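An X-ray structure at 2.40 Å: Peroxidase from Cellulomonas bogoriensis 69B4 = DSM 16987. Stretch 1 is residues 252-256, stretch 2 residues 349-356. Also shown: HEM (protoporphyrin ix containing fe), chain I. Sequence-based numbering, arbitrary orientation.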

# COMPACT_ATOMS: atom_id res chain seq x y z
N GLU A 252 18.15 6.26 -20.64
CA GLU A 252 19.49 6.15 -20.02
C GLU A 252 20.21 7.49 -20.16
O GLU A 252 20.82 7.94 -19.17
N ALA A 253 20.10 8.14 -21.32
CA ALA A 253 20.72 9.46 -21.57
C ALA A 253 20.14 10.49 -20.59
O ALA A 253 20.91 11.35 -20.13
N THR A 254 18.84 10.37 -20.27
CA THR A 254 18.07 11.31 -19.41
C THR A 254 18.71 11.36 -18.01
O THR A 254 18.83 12.45 -17.46
N ILE A 255 19.11 10.20 -17.50
CA ILE A 255 19.68 10.03 -16.13
C ILE A 255 21.20 10.14 -16.17
O ILE A 255 21.76 10.76 -15.25
N GLY A 256 21.83 9.52 -17.17
CA GLY A 256 23.29 9.34 -17.30
C GLY A 256 23.76 7.98 -16.79
O GLY A 256 24.97 7.81 -16.66
N ALA A 349 18.05 23.44 -15.44
CA ALA A 349 18.18 22.45 -16.53
C ALA A 349 18.31 21.03 -15.96
O ALA A 349 19.20 20.79 -15.14
N ASP A 350 17.45 20.12 -16.44
CA ASP A 350 17.49 18.66 -16.17
C ASP A 350 16.57 17.98 -17.19
O ASP A 350 15.39 18.33 -17.22
N LEU A 351 17.09 17.04 -17.99
CA LEU A 351 16.29 16.31 -19.01
C LEU A 351 15.09 15.62 -18.34
O LEU A 351 14.00 15.58 -18.94
N LEU A 352 15.28 15.12 -17.12
CA LEU A 352 14.28 14.37 -16.31
C LEU A 352 13.03 15.23 -16.04
O LEU A 352 11.95 14.64 -15.88
N ASN A 353 13.17 16.56 -16.00
CA ASN A 353 12.04 17.49 -15.74
C ASN A 353 10.94 17.32 -16.78
O ASN A 353 9.83 17.80 -16.51
N GLU A 354 11.24 16.72 -17.95
CA GLU A 354 10.23 16.56 -19.04
C GLU A 354 9.24 15.45 -18.69
O GLU A 354 8.16 15.43 -19.30
N TRP A 355 9.57 14.56 -17.75
CA TRP A 355 8.77 13.34 -17.42
C TRP A 355 8.48 13.22 -15.92
O TRP A 355 7.89 12.22 -15.51
N THR A 356 8.86 14.23 -15.13
CA THR A 356 8.59 14.33 -13.68
C THR A 356 8.08 15.74 -13.38
O THR A 356 8.37 16.63 -14.18

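The two stretches lie far apart in sequence but meet where a helix end, 252-255, packs against a 3-10 segment, 351-354. The nearest CA atoms across the stretches are those of T254 and L351, 5.3 Å apart. No hydrogen bond crosses between the stretches, so the contact rests on van der Waals packing. It buries 238 Å² in total.

T254 is the centre of the contact and has the largest area covered by the other stretch. Its CA-to-CB bond points sideways, and chi1 is m (-69°). This places the methyl CG2 against the start of the 3-10 segment. T254 CG2 lies 3.6 Å from L352 N and 4.0 Å from L351 C. The same methyl is 4.1 Å from L351 CB and 4.1 Å from L352 CB, so it sits over the link between the two leucines.

L351 points toward stretch 1, with rotamer m, t. Its CD1 reaches A253 O at 4.0 Å, an apolar group resting against a backbone carbonyl. The side chain of A253 points sideways and comes no nearer than 5.4 Å to stretch 2.

I255 starts away from stretch 2, but its m, m rotamer brings its end back. I255 CD1 meets L352 CD1 at 4.0 Å, an apolar side-chain pair. L352 points sideways and is t, p.

W355 points toward stretch 1, with chi1 m and chi2 -72°. Its CZ3 lies 3.5 Å from T254 OG1. The approach to the ring is oblique. T254 OG1 has its hydrogen bond with a residue just outside the stretches.

Two side-chain hydrogen bonds form within stretch 2. D350, with chi1 t, accepts a hydrogen bond at OD1 from L352 N (3.2 Å). This ties the aspartate to the start of the 3-10 segment. D350 OD2 is bonded elsewhere in the structure. T356, with chi1 p, donates from OG1 to L352 O at 3.0 Å. That carbonyl also accepts from W355 N at 3.0 Å. N353 points away, and E354 makes no contact with stretch 1.

The haem lies beside both stretches. L352 CD2 is 3.6 Å from HEM C2B, and T356 CG2 is 3.5 Å from HEM CBB. I255 CG2 is 3.9 Å from HEM CMA. I255 and L352 thus touch both each other and the haem.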

# COMPACT_ATOMS: atom_id res chain seq x y z
CB GLU A 252 20.24 4.97 -20.64
CG GLU A 252 19.63 3.64 -20.24
CD GLU A 252 20.31 2.40 -20.79
OE1 GLU A 252 20.97 2.53 -21.84
OE2 GLU A 252 20.20 1.33 -20.16
CB ALA A 253 20.53 9.88 -23.01
CB THR A 254 16.58 10.93 -19.34
OG1 THR A 254 15.98 11.18 -20.61
CG2 THR A 254 15.81 11.73 -18.31
CB ILE A 255 19.22 8.69 -15.53
CG1 ILE A 255 17.70 8.66 -15.35
CG2 ILE A 255 19.96 8.38 -14.22
CD1 ILE A 255 17.15 9.72 -14.43
CB ALA A 349 19.35 22.79 -17.41
CB ASP A 350 17.10 18.35 -14.72
CG ASP A 350 17.23 16.88 -14.36
OD1 ASP A 350 17.62 16.08 -15.24
OD2 ASP A 350 16.92 16.53 -13.21
CB LEU A 351 17.19 15.30 -19.72
CG LEU A 351 18.21 15.88 -20.70
CD1 LEU A 351 19.06 14.75 -21.27
CD2 LEU A 351 17.53 16.67 -21.82
CB LEU A 352 14.95 13.95 -15.00
CG LEU A 352 14.10 13.06 -14.09
CD1 LEU A 352 13.74 11.76 -14.77
CD2 LEU A 352 14.82 12.77 -12.79
CB ASN A 353 12.48 18.96 -15.75
CG ASN A 353 13.24 19.35 -14.50
OD1 ASN A 353 13.10 18.72 -13.45
ND2 ASN A 353 14.06 20.38 -14.61
CB GLU A 354 10.94 16.33 -20.38
CG GLU A 354 9.98 16.29 -21.58
CD GLU A 354 10.68 16.39 -22.94
OE1 GLU A 354 11.89 16.81 -22.97
OE2 GLU A 354 10.04 16.05 -23.98
CB TRP A 355 9.48 12.09 -17.97
CG TRP A 355 9.66 12.21 -19.45
CD1 TRP A 355 8.69 12.12 -20.40
CD2 TRP A 355 10.86 12.58 -20.14
NE1 TRP A 355 9.20 12.39 -21.63
CE2 TRP A 355 10.54 12.66 -21.51
CE3 TRP A 355 12.18 12.84 -19.73
CZ2 TRP A 355 11.48 13.00 -22.48
CZ3 TRP A 355 13.11 13.15 -20.69
CH2 TRP A 355 12.77 13.23 -22.04
CB THR A 356 9.85 14.04 -12.85
OG1 THR A 356 10.76 15.10 -13.13
CG2 THR A 356 10.48 12.70 -13.15
CHA HEM I . 20.45 10.51 -8.57
CHB HEM I . 16.01 9.45 -10.09
CHC HEM I . 14.41 13.65 -8.34
CHD HEM I . 18.76 14.53 -6.45
C1A HEM I . 19.38 9.89 -9.16
C2A HEM I . 19.47 8.69 -9.93
C3A HEM I . 18.22 8.41 -10.37
C4A HEM I . 17.36 9.39 -9.84
CMA HEM I . 17.79 7.24 -11.24
CAA HEM I . 20.73 7.91 -10.26
CBA HEM I . 21.08 6.84 -9.23
CGA HEM I . 21.58 7.48 -7.98
O1A HEM I . 20.72 7.72 -7.08
O2A HEM I . 22.80 7.79 -7.87
C1B HEM I . 15.21 10.52 -9.74
C2B HEM I . 13.82 10.57 -10.07
C3B HEM I . 13.35 11.77 -9.58
C4B HEM I . 14.51 12.42 -8.96
CMB HEM I . 13.04 9.49 -10.80
CAB HEM I . 11.99 12.33 -9.55
CBB HEM I . 10.89 11.62 -9.83
C1C HEM I . 15.44 14.26 -7.66
C2C HEM I . 15.32 15.49 -7.01
C3C HEM I . 16.54 15.79 -6.46
C4C HEM I . 17.43 14.69 -6.79
CMC HEM I . 14.12 16.39 -6.90
CAC HEM I . 16.63 17.07 -5.71
CBC HEM I . 17.69 17.53 -5.10
C1D HEM I . 19.57 13.47 -6.90
C2D HEM I . 21.00 13.37 -6.55
C3D HEM I . 21.48 12.27 -7.15
C4D HEM I . 20.32 11.70 -7.86
CMD HEM I . 21.85 14.31 -5.71
CAD HEM I . 22.91 11.74 -7.09
CBD HEM I . 23.77 12.34 -8.23
CGD HEM I . 25.23 11.93 -8.24
O1D HEM I . 26.05 12.48 -7.47
O2D HEM I . 25.67 11.06 -9.04
NA HEM I . 18.08 10.30 -9.12
NB HEM I . 15.57 11.63 -9.09
NC HEM I . 16.70 13.78 -7.53
ND HEM I . 19.23 12.44 -7.69
FE HEM I . 17.52 12.07 -8.41